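Local coordinates for protein type I site-specific restriction-modification system, R (Restriction) subunit (Vibrio vulnificus, PDB 3H1T) that probably serves as the ATP-driven motor and nuclease subunit of a type I restriction enzyme, coupling ATP hydrolysis to DNA translocation and cleavage, at residues Q192-G197 with A225-T230; I185-A190 with S219-S224; R152-E157 with E162-L167. All blocks are in the same frame, centred on the assembly; numbering follows the deposited sequence.

Contact 1 (Q192-G197 with A225-T230)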
ATOM      1  N   GLN A 192     -13.918  -6.193 -12.045  1.00 29.25           N
ATOM      2  CA  GLN A 192     -14.488  -7.528 -12.230  1.00 31.53           C
ATOM      3  C   GLN A 192     -15.647  -7.704 -11.249  1.00 32.00           C
ATOM      4  O   GLN A 192     -16.733  -8.146 -11.620  1.00 30.47           O
ATOM      5  CB  GLN A 192     -13.397  -8.563 -11.951  1.00 49.55           C
ATOM      6  CG  GLN A 192     -13.648  -9.987 -12.406  1.00 52.02           C
ATOM      7  CD  GLN A 192     -12.464 -10.906 -12.087  1.00 55.67           C
ATOM      8  OE1 GLN A 192     -11.395 -10.807 -12.699  1.00 57.31           O
ATOM      9  NE2 GLN A 192     -12.651 -11.794 -11.109  1.00 57.71           N
ATOM     10  N   SER A 193     -15.398  -7.362  -9.990  1.00 32.91           N
ATOM     11  CA  SER A 193     -16.408  -7.458  -8.938  1.00 36.40           C
ATOM     12  C   SER A 193     -17.688  -6.721  -9.333  1.00 37.19           C
ATOM     13  O   SER A 193     -18.793  -7.257  -9.219  1.00 35.62           O
ATOM     14  CB  SER A 193     -15.882  -6.853  -7.633  1.00 49.26           C
ATOM     15  OG  SER A 193     -14.875  -7.664  -7.054  1.00 54.67           O
ATOM     16  N   VAL A 194     -17.527  -5.481  -9.780  1.00 42.00           N
ATOM     17  CA  VAL A 194     -18.644  -4.649 -10.190  1.00 41.87           C
ATOM     18  C   VAL A 194     -19.393  -5.285 -11.349  1.00 40.61           C
ATOM     19  O   VAL A 194     -20.619  -5.324 -11.361  1.00 41.37           O
ATOM     20  CB  VAL A 194     -18.144  -3.244 -10.599  1.00 38.52           C
ATOM     21  CG1 VAL A 194     -19.276  -2.422 -11.149  1.00 37.74           C
ATOM     22  CG2 VAL A 194     -17.544  -2.557  -9.391  1.00 36.66           C
ATOM     23  N   LEU A 195     -18.655  -5.816 -12.312  1.00 47.45           N
ATOM     24  CA  LEU A 195     -19.294  -6.442 -13.457  1.00 47.94           C
ATOM     25  C   LEU A 195     -20.080  -7.688 -13.068  1.00 48.80           C
ATOM     26  O   LEU A 195     -21.008  -8.068 -13.782  1.00 51.00           O
ATOM     27  CB  LEU A 195     -18.261  -6.796 -14.535  1.00 36.45           C
ATOM     28  CG  LEU A 195     -17.450  -5.599 -15.068  1.00 37.12           C
ATOM     29  CD1 LEU A 195     -16.512  -6.047 -16.198  1.00 33.44           C
ATOM     30  CD2 LEU A 195     -18.403  -4.521 -15.564  1.00 35.06           C
ATOM     31  N   GLN A 196     -19.729  -8.309 -11.940  1.00 39.11           N
ATOM     32  CA  GLN A 196     -20.413  -9.525 -11.469  1.00 38.17           C
ATOM     33  C   GLN A 196     -21.612  -9.185 -10.576  1.00 38.39           C
ATOM     34  O   GLN A 196     -22.341 -10.071 -10.119  1.00 37.52           O
ATOM     35  CB  GLN A 196     -19.453 -10.405 -10.666  1.00 44.71           C
ATOM     36  CG  GLN A 196     -18.159 -10.753 -11.355  1.00 46.77           C
ATOM     37  CD  GLN A 196     -17.215 -11.487 -10.427  1.00 48.28           C
ATOM     38  OE1 GLN A 196     -16.875 -10.995  -9.351  1.00 48.86           O
ATOM     39  NE2 GLN A 196     -16.779 -12.666 -10.840  1.00 49.26           N
ATOM     40  N   GLY A 197     -21.787  -7.898 -10.311  1.00 38.50           N
ATOM     41  CA  GLY A 197     -22.891  -7.465  -9.484  1.00 38.62           C
ATOM     42  C   GLY A 197     -22.653  -7.472  -7.985  1.00 38.04           C
ATOM     43  O   GLY A 197     -23.601  -7.585  -7.210  1.00 38.52           O
ATOM     44  N   ALA A 225     -15.664   3.730 -20.405  1.00 41.96           N
ATOM     45  CA  ALA A 225     -16.349   2.600 -21.029  1.00 42.58           C
ATOM     46  C   ALA A 225     -17.868   2.770 -21.060  1.00 44.10           C
ATOM     47  O   ALA A 225     -18.589   1.936 -21.624  1.00 42.99           O
ATOM     48  CB  ALA A 225     -15.996   1.320 -20.290  1.00 42.94           C
ATOM     49  N   ARG A 226     -18.345   3.848 -20.448  1.00 53.97           N
ATOM     50  CA  ARG A 226     -19.770   4.143 -20.383  1.00 54.74           C
ATOM     51  C   ARG A 226     -20.513   3.082 -19.566  1.00 53.52           C
ATOM     52  O   ARG A 226     -21.661   2.746 -19.872  1.00 54.69           O
ATOM     53  CB  ARG A 226     -20.393   4.215 -21.788  1.00 75.02           C
ATOM     54  CG  ARG A 226     -19.689   5.142 -22.771  1.00 78.60           C
ATOM     55  CD  ARG A 226     -19.393   6.506 -22.158  1.00 82.12           C
ATOM     56  NE  ARG A 226     -19.405   7.571 -23.161  1.00 84.21           N
ATOM     57  CZ  ARG A 226     -20.500   7.944 -23.823  1.00 86.12           C
ATOM     58  NH1 ARG A 226     -21.658   7.337 -23.582  1.00 85.29           N
ATOM     59  NH2 ARG A 226     -20.439   8.920 -24.724  1.00 85.83           N
ATOM     60  N   TRP A 227     -19.860   2.544 -18.537  1.00 44.63           N
ATOM     61  CA  TRP A 227     -20.481   1.549 -17.665  1.00 42.93           C
ATOM     62  C   TRP A 227     -21.390   2.248 -16.661  1.00 43.50           C
ATOM     63  O   TRP A 227     -21.155   3.402 -16.291  1.00 43.92           O
ATOM     64  CB  TRP A 227     -19.425   0.752 -16.868  1.00 37.68           C
ATOM     65  CG  TRP A 227     -20.017   0.073 -15.631  1.00 34.03           C
ATOM     66  CD1 TRP A 227     -20.653  -1.139 -15.584  1.00 33.87           C
ATOM     67  CD2 TRP A 227     -20.200   0.668 -14.334  1.00 32.89           C
ATOM     68  NE1 TRP A 227     -21.231  -1.328 -14.347  1.00 33.72           N
ATOM     69  CE2 TRP A 227     -20.972  -0.233 -13.563  1.00 31.37           C
ATOM     70  CE3 TRP A 227     -19.793   1.881 -13.753  1.00 31.69           C
ATOM     71  CZ2 TRP A 227     -21.353   0.041 -12.250  1.00 30.50           C
ATOM     72  CZ3 TRP A 227     -20.171   2.153 -12.444  1.00 29.95           C
ATOM     73  CH2 TRP A 227     -20.946   1.232 -11.708  1.00 31.42           C
ATOM     74  N   ASN A 228     -22.423   1.551 -16.204  1.00 35.89           N
ATOM     75  CA  ASN A 228     -23.304   2.112 -15.199  1.00 38.20           C
ATOM     76  C   ASN A 228     -24.323   1.098 -14.709  1.00 38.92           C
ATOM     77  O   ASN A 228     -24.494   0.035 -15.307  1.00 38.06           O
ATOM     78  CB  ASN A 228     -23.996   3.398 -15.699  1.00 67.85           C
ATOM     79  CG  ASN A 228     -25.005   3.155 -16.815  1.00 71.10           C
ATOM     80  OD1 ASN A 228     -26.086   3.750 -16.811  1.00 74.00           O
ATOM     81  ND2 ASN A 228     -24.649   2.307 -17.791  1.00 73.99           N
ATOM     82  N   ARG A 229     -24.967   1.423 -13.593  1.00 56.81           N
ATOM     83  CA  ARG A 229     -25.970   0.566 -12.966  1.00 59.27           C
ATOM     84  C   ARG A 229     -27.156   0.135 -13.838  1.00 61.78           C
ATOM     85  O   ARG A 229     -27.597  -1.026 -13.784  1.00 61.44           O
ATOM     86  CB  ARG A 229     -26.541   1.262 -11.735  1.00 70.43           C
ATOM     87  CG  ARG A 229     -25.596   1.424 -10.565  1.00 71.63           C
ATOM     88  CD  ARG A 229     -26.396   1.169  -9.301  1.00 74.30           C
ATOM     89  NE  ARG A 229     -27.672   1.875  -9.353  1.00 79.29           N
ATOM     90  CZ  ARG A 229     -27.916   3.024  -8.732  1.00 82.27           C
ATOM     91  NH1 ARG A 229     -26.968   3.597  -8.000  1.00 83.45           N
ATOM     92  NH2 ARG A 229     -29.105   3.607  -8.855  1.00 85.10           N
ATOM     93  N   THR A 230     -27.689   1.066 -14.626  1.00 66.64           N
ATOM     94  CA  THR A 230     -28.849   0.767 -15.460  1.00 67.58           C
ATOM     95  C   THR A 230     -28.525   0.108 -16.798  1.00 67.94           C
ATOM     96  O   THR A 230     -29.342  -0.642 -17.346  1.00 69.12           O
ATOM     97  CB  THR A 230     -29.667   2.040 -15.697  1.00 65.59           C
ATOM     98  OG1 THR A 230     -28.860   3.018 -16.376  1.00 65.96           O
ATOM     99  CG2 THR A 230     -30.120   2.610 -14.363  1.00 64.67           C
TER

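Contact 2 (I185-A190 with S219-S224)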
ATOM      1  N   ILE A 185      -3.730  -5.746 -10.018  1.00 24.46           N
ATOM      2  CA  ILE A 185      -4.531  -6.826  -9.454  1.00 24.37           C
ATOM      3  C   ILE A 185      -5.739  -6.182  -8.804  1.00 23.56           C
ATOM      4  O   ILE A 185      -6.879  -6.544  -9.069  1.00 25.18           O
ATOM      5  CB  ILE A 185      -3.781  -7.600  -8.328  1.00 32.66           C
ATOM      6  CG1 ILE A 185      -2.430  -8.104  -8.836  1.00 35.22           C
ATOM      7  CG2 ILE A 185      -4.623  -8.758  -7.831  1.00 32.65           C
ATOM      8  CD1 ILE A 185      -2.525  -8.838 -10.120  1.00 42.28           C
ATOM      9  N   ALA A 186      -5.466  -5.203  -7.952  1.00 25.72           N
ATOM     10  CA  ALA A 186      -6.511  -4.487  -7.249  1.00 26.89           C
ATOM     11  C   ALA A 186      -7.528  -3.908  -8.229  1.00 28.59           C
ATOM     12  O   ALA A 186      -8.727  -4.164  -8.127  1.00 29.26           O
ATOM     13  CB  ALA A 186      -5.898  -3.376  -6.418  1.00 22.45           C
ATOM     14  N   ILE A 187      -7.042  -3.135  -9.189  1.00 28.11           N
ATOM     15  CA  ILE A 187      -7.918  -2.514 -10.162  1.00 29.74           C
ATOM     16  C   ILE A 187      -8.803  -3.483 -10.931  1.00 29.75           C
ATOM     17  O   ILE A 187     -10.008  -3.271 -11.026  1.00 32.61           O
ATOM     18  CB  ILE A 187      -7.103  -1.671 -11.173  1.00 29.79           C
ATOM     19  CG1 ILE A 187      -6.391  -0.533 -10.433  1.00 28.78           C
ATOM     20  CG2 ILE A 187      -8.025  -1.118 -12.246  1.00 29.92           C
ATOM     21  CD1 ILE A 187      -5.280   0.096 -11.222  1.00 27.91           C
ATOM     22  N   ASN A 188      -8.216  -4.541 -11.476  1.00 31.11           N
ATOM     23  CA  ASN A 188      -8.959  -5.527 -12.250  1.00 31.13           C
ATOM     24  C   ASN A 188      -9.993  -6.319 -11.440  1.00 31.78           C
ATOM     25  O   ASN A 188     -11.079  -6.617 -11.943  1.00 31.95           O
ATOM     26  CB  ASN A 188      -7.982  -6.488 -12.931  1.00 44.50           C
ATOM     27  CG  ASN A 188      -7.224  -5.835 -14.083  1.00 47.14           C
ATOM     28  OD1 ASN A 188      -7.227  -4.612 -14.245  1.00 47.49           O
ATOM     29  ND2 ASN A 188      -6.562  -6.657 -14.884  1.00 50.56           N
ATOM     30  N   ARG A 189      -9.669  -6.659 -10.195  1.00 26.83           N
ATOM     31  CA  ARG A 189     -10.612  -7.414  -9.376  1.00 26.89           C
ATOM     32  C   ARG A 189     -11.785  -6.560  -8.940  1.00 26.28           C
ATOM     33  O   ARG A 189     -12.869  -7.077  -8.671  1.00 25.38           O
ATOM     34  CB  ARG A 189      -9.926  -7.995  -8.142  1.00 29.07           C
ATOM     35  CG  ARG A 189      -8.860  -8.993  -8.499  1.00 29.93           C
ATOM     36  CD  ARG A 189      -8.486  -9.849  -7.323  1.00 29.55           C
ATOM     37  NE  ARG A 189      -7.448 -10.798  -7.692  1.00 28.40           N
ATOM     38  CZ  ARG A 189      -6.789 -11.549  -6.822  1.00 26.14           C
ATOM     39  NH1 ARG A 189      -7.069 -11.468  -5.524  1.00 25.88           N
ATOM     40  NH2 ARG A 189      -5.830 -12.353  -7.247  1.00 21.54           N
ATOM     41  N   ALA A 190     -11.556  -5.253  -8.866  1.00 29.41           N
ATOM     42  CA  ALA A 190     -12.590  -4.313  -8.477  1.00 29.73           C
ATOM     43  C   ALA A 190     -13.570  -4.197  -9.633  1.00 30.19           C
ATOM     44  O   ALA A 190     -14.778  -4.365  -9.459  1.00 31.26           O
ATOM     45  CB  ALA A 190     -11.972  -2.961  -8.172  1.00 30.39           C
ATOM     46  N   SER A 219     -12.100   4.086 -11.721  1.00 38.29           N
ATOM     47  CA  SER A 219     -13.000   5.137 -12.190  1.00 39.17           C
ATOM     48  C   SER A 219     -12.820   5.365 -13.683  1.00 38.77           C
ATOM     49  O   SER A 219     -13.793   5.403 -14.433  1.00 38.49           O
ATOM     50  CB  SER A 219     -12.713   6.449 -11.458  1.00 42.53           C
ATOM     51  OG  SER A 219     -12.617   6.230 -10.063  1.00 46.54           O
ATOM     52  N   TRP A 220     -11.578   5.515 -14.118  1.00 33.57           N
ATOM     53  CA  TRP A 220     -11.329   5.746 -15.529  1.00 35.25           C
ATOM     54  C   TRP A 220     -11.833   4.572 -16.375  1.00 36.63           C
ATOM     55  O   TRP A 220     -12.573   4.772 -17.342  1.00 36.48           O
ATOM     56  CB  TRP A 220      -9.836   5.999 -15.766  1.00 50.07           C
ATOM     57  CG  TRP A 220      -9.506   6.349 -17.175  1.00 51.43           C
ATOM     58  CD1 TRP A 220      -8.981   5.522 -18.120  1.00 51.36           C
ATOM     59  CD2 TRP A 220      -9.656   7.630 -17.800  1.00 52.96           C
ATOM     60  NE1 TRP A 220      -8.790   6.203 -19.294  1.00 52.50           N
ATOM     61  CE2 TRP A 220      -9.195   7.500 -19.127  1.00 53.19           C
ATOM     62  CE3 TRP A 220     -10.137   8.873 -17.368  1.00 54.40           C
ATOM     63  CZ2 TRP A 220      -9.191   8.570 -20.031  1.00 54.16           C
ATOM     64  CZ3 TRP A 220     -10.134   9.941 -18.269  1.00 57.39           C
ATOM     65  CH2 TRP A 220      -9.663   9.778 -19.587  1.00 56.42           C
ATOM     66  N   LYS A 221     -11.463   3.349 -16.001  1.00 36.81           N
ATOM     67  CA  LYS A 221     -11.896   2.173 -16.748  1.00 36.87           C
ATOM     68  C   LYS A 221     -13.414   2.147 -16.936  1.00 37.73           C
ATOM     69  O   LYS A 221     -13.900   2.072 -18.066  1.00 38.17           O
ATOM     70  CB  LYS A 221     -11.429   0.877 -16.056  1.00 32.37           C
ATOM     71  CG  LYS A 221      -9.995   0.460 -16.393  1.00 30.87           C
ATOM     72  CD  LYS A 221      -9.567  -0.826 -15.686  1.00 30.29           C
ATOM     73  CE  LYS A 221     -10.322  -2.060 -16.182  1.00 30.62           C
ATOM     74  NZ  LYS A 221      -9.944  -2.478 -17.557  1.00 32.83           N
ATOM     75  N   LEU A 222     -14.161   2.221 -15.837  1.00 41.82           N
ATOM     76  CA  LEU A 222     -15.618   2.194 -15.907  1.00 42.88           C
ATOM     77  C   LEU A 222     -16.230   3.440 -16.554  1.00 44.16           C
ATOM     78  O   LEU A 222     -17.223   3.334 -17.273  1.00 44.09           O
ATOM     79  CB  LEU A 222     -16.198   2.009 -14.510  1.00 35.59           C
ATOM     80  CG  LEU A 222     -15.936   0.661 -13.838  1.00 33.90           C
ATOM     81  CD1 LEU A 222     -15.994   0.828 -12.333  1.00 32.63           C
ATOM     82  CD2 LEU A 222     -16.949  -0.351 -14.321  1.00 34.29           C
ATOM     83  N   TRP A 223     -15.642   4.610 -16.315  1.00 44.59           N
ATOM     84  CA  TRP A 223     -16.171   5.851 -16.881  1.00 46.25           C
ATOM     85  C   TRP A 223     -16.068   5.879 -18.405  1.00 47.20           C
ATOM     86  O   TRP A 223     -17.073   5.898 -19.121  1.00 47.60           O
ATOM     87  CB  TRP A 223     -15.422   7.058 -16.310  1.00 56.84           C
ATOM     88  CG  TRP A 223     -15.956   8.378 -16.789  1.00 57.96           C
ATOM     89  CD1 TRP A 223     -17.190   8.917 -16.527  1.00 58.27           C
ATOM     90  CD2 TRP A 223     -15.261   9.342 -17.588  1.00 57.91           C
ATOM     91  NE1 TRP A 223     -17.300  10.156 -17.112  1.00 57.43           N
ATOM     92  CE2 TRP A 223     -16.130  10.440 -17.770  1.00 58.40           C
ATOM     93  CE3 TRP A 223     -13.987   9.385 -18.170  1.00 57.99           C
ATOM     94  CZ2 TRP A 223     -15.760  11.571 -18.509  1.00 58.48           C
ATOM     95  CZ3 TRP A 223     -13.620  10.514 -18.905  1.00 57.19           C
ATOM     96  CH2 TRP A 223     -14.505  11.588 -19.065  1.00 57.71           C
ATOM     97  N   SER A 224     -14.840   5.885 -18.897  1.00 45.32           N
ATOM     98  CA  SER A 224     -14.600   5.922 -20.324  1.00 45.77           C
ATOM     99  C   SER A 224     -15.342   4.828 -21.083  1.00 44.90           C
ATOM    100  O   SER A 224     -15.623   4.984 -22.267  1.00 46.01           O
ATOM    101  CB  SER A 224     -13.094   5.826 -20.590  1.00 51.37           C
ATOM    102  OG  SER A 224     -12.508   4.798 -19.814  1.00 53.23           O
TER

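Contact 3 (R152-E157 with E162-L167)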
ATOM      1  N   ARG A 152     -11.868 -18.696 -21.295  1.00 39.88           N
ATOM      2  CA  ARG A 152     -11.858 -19.517 -20.082  1.00 39.69           C
ATOM      3  C   ARG A 152     -11.971 -18.593 -18.871  1.00 39.86           C
ATOM      4  O   ARG A 152     -12.677 -18.885 -17.912  1.00 42.20           O
ATOM      5  CB  ARG A 152     -10.549 -20.305 -19.931  1.00 36.71           C
ATOM      6  CG  ARG A 152     -10.327 -21.489 -20.850  1.00 34.09           C
ATOM      7  CD  ARG A 152      -9.129 -22.283 -20.332  1.00 33.81           C
ATOM      8  NE  ARG A 152      -8.368 -22.973 -21.371  1.00 32.60           N
ATOM      9  CZ  ARG A 152      -7.242 -23.652 -21.157  1.00 33.54           C
ATOM     10  NH1 ARG A 152      -6.732 -23.743 -19.939  1.00 33.72           N
ATOM     11  NH2 ARG A 152      -6.625 -24.251 -22.167  1.00 34.13           N
ATOM     12  N   LEU A 153     -11.253 -17.480 -18.925  1.00 33.86           N
ATOM     13  CA  LEU A 153     -11.234 -16.509 -17.848  1.00 34.59           C
ATOM     14  C   LEU A 153     -12.612 -15.895 -17.618  1.00 36.18           C
ATOM     15  O   LEU A 153     -13.081 -15.841 -16.481  1.00 36.68           O
ATOM     16  CB  LEU A 153     -10.187 -15.425 -18.159  1.00 34.96           C
ATOM     17  CG  LEU A 153      -9.622 -14.539 -17.042  1.00 36.17           C
ATOM     18  CD1 LEU A 153     -10.437 -13.266 -16.899  1.00 37.40           C
ATOM     19  CD2 LEU A 153      -9.616 -15.341 -15.747  1.00 37.14           C
ATOM     20  N   CYS A 154     -13.275 -15.467 -18.690  1.00 39.51           N
ATOM     21  CA  CYS A 154     -14.597 -14.864 -18.565  1.00 38.52           C
ATOM     22  C   CYS A 154     -15.659 -15.874 -18.157  1.00 38.69           C
ATOM     23  O   CYS A 154     -16.597 -15.537 -17.440  1.00 37.79           O
ATOM     24  CB  CYS A 154     -14.988 -14.195 -19.878  1.00 40.29           C
ATOM     25  SG  CYS A 154     -13.898 -12.829 -20.309  1.00 40.75           S
ATOM     26  N   GLY A 155     -15.496 -17.116 -18.602  1.00 47.83           N
ATOM     27  CA  GLY A 155     -16.460 -18.152 -18.266  1.00 49.12           C
ATOM     28  C   GLY A 155     -16.502 -18.479 -16.780  1.00 51.42           C
ATOM     29  O   GLY A 155     -17.576 -18.584 -16.173  1.00 52.65           O
ATOM     30  N   ASP A 156     -15.324 -18.647 -16.188  1.00 49.30           N
ATOM     31  CA  ASP A 156     -15.211 -18.969 -14.779  1.00 49.68           C
ATOM     32  C   ASP A 156     -15.579 -17.795 -13.887  1.00 50.60           C
ATOM     33  O   ASP A 156     -16.120 -17.978 -12.796  1.00 51.16           O
ATOM     34  CB  ASP A 156     -13.788 -19.415 -14.465  1.00 51.30           C
ATOM     35  CG  ASP A 156     -13.653 -19.950 -13.070  1.00 52.25           C
ATOM     36  OD1 ASP A 156     -14.184 -21.052 -12.813  1.00 53.98           O
ATOM     37  OD2 ASP A 156     -13.032 -19.264 -12.230  1.00 51.21           O
ATOM     38  N   GLU A 157     -15.288 -16.589 -14.362  1.00 43.11           N
ATOM     39  CA  GLU A 157     -15.571 -15.354 -13.635  1.00 43.84           C
ATOM     40  C   GLU A 157     -16.993 -14.829 -13.913  1.00 44.71           C
ATOM     41  O   GLU A 157     -17.465 -13.911 -13.241  1.00 43.61           O
ATOM     42  CB  GLU A 157     -14.536 -14.299 -14.024  1.00 67.66           C
ATOM     43  CG  GLU A 157     -13.767 -13.645 -12.860  1.00 71.63           C
ATOM     44  CD  GLU A 157     -13.293 -14.635 -11.824  1.00 75.10           C
ATOM     45  OE1 GLU A 157     -14.135 -15.100 -11.027  1.00 75.26           O
ATOM     46  OE2 GLU A 157     -12.084 -14.954 -11.810  1.00 76.15           O
ATOM     47  N   GLU A 162     -21.682  -8.219 -23.035  1.00 58.81           N
ATOM     48  CA  GLU A 162     -21.893  -6.780 -22.979  1.00 59.21           C
ATOM     49  C   GLU A 162     -20.850  -6.082 -22.107  1.00 59.26           C
ATOM     50  O   GLU A 162     -20.552  -4.905 -22.317  1.00 60.89           O
ATOM     51  CB  GLU A 162     -23.280  -6.451 -22.411  1.00 76.21           C
ATOM     52  CG  GLU A 162     -24.459  -7.007 -23.180  1.00 79.84           C
ATOM     53  CD  GLU A 162     -24.653  -8.493 -22.957  1.00 82.66           C
ATOM     54  OE1 GLU A 162     -24.553  -8.929 -21.788  1.00 82.44           O
ATOM     55  OE2 GLU A 162     -24.918  -9.218 -23.944  1.00 83.97           O
ATOM     56  N   ASP A 163     -20.289  -6.798 -21.137  1.00 46.05           N
ATOM     57  CA  ASP A 163     -19.321  -6.200 -20.226  1.00 43.19           C
ATOM     58  C   ASP A 163     -17.865  -6.421 -20.591  1.00 40.65           C
ATOM     59  O   ASP A 163     -16.977  -5.994 -19.865  1.00 39.79           O
ATOM     60  CB  ASP A 163     -19.565  -6.699 -18.796  1.00 51.42           C
ATOM     61  CG  ASP A 163     -20.955  -6.351 -18.282  1.00 52.03           C
ATOM     62  OD1 ASP A 163     -21.348  -5.166 -18.395  1.00 51.64           O
ATOM     63  OD2 ASP A 163     -21.650  -7.255 -17.765  1.00 52.58           O
ATOM     64  N   LEU A 164     -17.615  -7.075 -21.717  1.00 42.76           N
ATOM     65  CA  LEU A 164     -16.240  -7.318 -22.131  1.00 42.02           C
ATOM     66  C   LEU A 164     -15.436  -6.045 -22.405  1.00 41.34           C
ATOM     67  O   LEU A 164     -14.235  -6.003 -22.150  1.00 41.74           O
ATOM     68  CB  LEU A 164     -16.208  -8.202 -23.379  1.00 43.88           C
ATOM     69  CG  LEU A 164     -16.659  -9.644 -23.157  1.00 44.43           C
ATOM     70  CD1 LEU A 164     -16.554 -10.437 -24.460  1.00 45.05           C
ATOM     71  CD2 LEU A 164     -15.787 -10.269 -22.073  1.00 44.19           C
ATOM     72  N   ASP A 165     -16.088  -5.006 -22.917  1.00 47.40           N
ATOM     73  CA  ASP A 165     -15.362  -3.781 -23.231  1.00 47.14           C
ATOM     74  C   ASP A 165     -15.053  -2.957 -21.997  1.00 47.18           C
ATOM     75  O   ASP A 165     -14.186  -2.075 -22.033  1.00 48.55           O
ATOM     76  CB  ASP A 165     -16.132  -2.923 -24.234  1.00 64.39           C
ATOM     77  CG  ASP A 165     -16.623  -3.724 -25.428  1.00 67.85           C
ATOM     78  OD1 ASP A 165     -17.710  -4.347 -25.328  1.00 68.69           O
ATOM     79  OD2 ASP A 165     -15.916  -3.727 -26.464  1.00 70.52           O
ATOM     80  N   THR A 166     -15.763  -3.213 -20.905  1.00 36.64           N
ATOM     81  CA  THR A 166     -15.469  -2.480 -19.697  1.00 33.40           C
ATOM     82  C   THR A 166     -14.304  -3.215 -19.060  1.00 32.39           C
ATOM     83  O   THR A 166     -13.330  -2.596 -18.628  1.00 33.04           O
ATOM     84  CB  THR A 166     -16.656  -2.450 -18.743  1.00 41.45           C
ATOM     85  OG1 THR A 166     -17.812  -1.985 -19.447  1.00 40.58           O
ATOM     86  CG2 THR A 166     -16.373  -1.486 -17.592  1.00 39.82           C
ATOM     87  N   LEU A 167     -14.383  -4.540 -19.048  1.00 32.04           N
ATOM     88  CA  LEU A 167     -13.331  -5.357 -18.470  1.00 30.00           C
ATOM     89  C   LEU A 167     -11.989  -5.050 -19.107  1.00 29.35           C
ATOM     90  O   LEU A 167     -10.963  -5.083 -18.430  1.00 30.09           O
ATOM     91  CB  LEU A 167     -13.635  -6.842 -18.657  1.00 26.00           C
ATOM     92  CG  LEU A 167     -12.701  -7.764 -17.860  1.00 27.69           C
ATOM     93  CD1 LEU A 167     -13.223  -7.840 -16.441  1.00 25.11           C
ATOM     94  CD2 LEU A 167     -12.653  -9.164 -18.455  1.00 27.43           C
TER

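Contact 1 (Q192-G197 with A225-T230)
Apolar packing carries the contact between V194, L195 and W227, and the indole of W227 is its hub. V194 sends one methyl branch against the six-membered ring: V194 CG1 lies 3.4 Å from W227 CZ2 and also reaches the shared ring atom W227 CE2 at 3.7 Å. The two side chains cross at about a right angle, with the methyl coming obliquely onto the ring near its rim. L195 meets the other end of the indole more loosely, L195 CD2 standing 4.1 Å from W227 CD1. With CG anti to the backbone N (chi1 160°), W227 turns its indole toward V194 and L195 at the end of helix 181-195, where a broad flat ring can cover two branched aliphatic residues. V194 also packs on F333 and I335 of the parallel sheet, so a compact residue suits its place between strand and indole.

This joins the C-terminal end of helix 181-195 to the loop after helix 211-224 in the first RecA-like domain of a superfamily 2 helicase-type motor. Each helix closes with a Schellman motif, at G197 and R226; glycine, having no side chain to meet the preceding carbonyl O, suits the positive phi (86°) at G197.

Among the polar interactions, G197 N bonds to V194 O at 3.0 Å, while R229 N donates to OD2 of D304, on which the W227 side chain also packs.

Contact 2 (I185-A190 with S219-S224)
I187 and K221 make the closest touch between 185-190 and 219-224: I187 CG2 rests 3.8 Å from K221 CD, the methyl branch meeting the aliphatic middle of the lysine obliquely. N188 adds a looser approach, its OD1 lying 4.5 Å from K221 CE. The nearest CA atoms of the two segments, those of I187 and K221, are 9.0 Å apart, an ordinary helix-packing distance; lysine suits the place because its methylenes pack on isoleucine while its ammonium reaches past to carbonyl oxygens.

The next shell explains the bent shape of K221. Its chain turns at chi3 (68°) and again at chi4 (71°), which folds the tip so that NZ donates to the main-chain carbonyls of L167 and S169. A buried amine is thus paired with carbonyl oxygens, while its CD remains against isoleucine. N188 OD1 is hydrogen-bonded to the hydroxyl of Y171, which also packs on K221.

Further out, I187 leans on V214 and Q217, an earlier part of helix 211-224, the helix that follows the P-loop of this RecA-like domain. Helix 211-224 in turn sets S219 on I307 and L222 on L305 of strand 305-308, while helix 181-195 places I185, A186 and R189 against Y358 of strand 358-360, at the edge of the same parallel sheet.

Contact 3 (R152-E157 with E162-L167)
C154 and L164 are brought together by matching first torsions: at C154 (chi1 -64°) SG stands beside the backbone N and anti to the carbonyl carbon, and L164 (chi1 -69°) places CG in the same way. At L164 the extended second torsion (chi2 -179°) carries CD1 outward along the chain, while CD2 branches off to meet the sulfur. The structural unit is a helix-loop-helix connection in which the end of helix 146-157, packed on the mixed sheet of the N-terminal domain, meets the short helix 164-167 that leads on toward the RecA-like motor. In HsdR subunits this N-terminal domain is the nuclease, and this fragment is probably alike.

L164 CD2 touches C154 SG at 3.6 Å, a snug apolar contact. L167, one turn further on, offers a second methyl from the same helix, L167 CD2 lying 4.3 Å from C154 SG, so the sulfur is received by two leucine branches. A cysteine suits the place because its compact, apolar thiol can meet both leucine methyls. The nearest CA atoms, of C154 and L164, are 8.5 Å apart.

Both leucines also pack on F150, one turn earlier in helix 146-157, and L167 reaches F86 of strand 86-93, which L153 touches as well. R152 NH1 ties the helix to strand 127-131 through salt bridges with E129 and D131.

D163 O, just ahead of helix 164-167, accepts from L167 N at 3.1 Å and from T166 N at 3.2 Å.

How the contacts relate
Helix 181-195 carries both contact 1 and contact 2, whose centres are about 10 Å apart; their other segments follow one another along the chain, and W227 N probably bonds to L222 O at 3.0 Å across the boundary. Contact 3 lies about 11 Å from contact 1 and 13 Å from contact 2, centre to centre. It meets contact 1 where L195 CD1 packs 3.8 Å from L167 CD1, and where Q196 NE2 probably bonds to E157 O at 2.8 Å. Toward contact 2, K221 NZ probably bonds to L167 O at 2.9 Å, making L167 common to all three. Helix 164-167 thus lies between the N-terminal domain and the motor helices, one of which follows the P-loop.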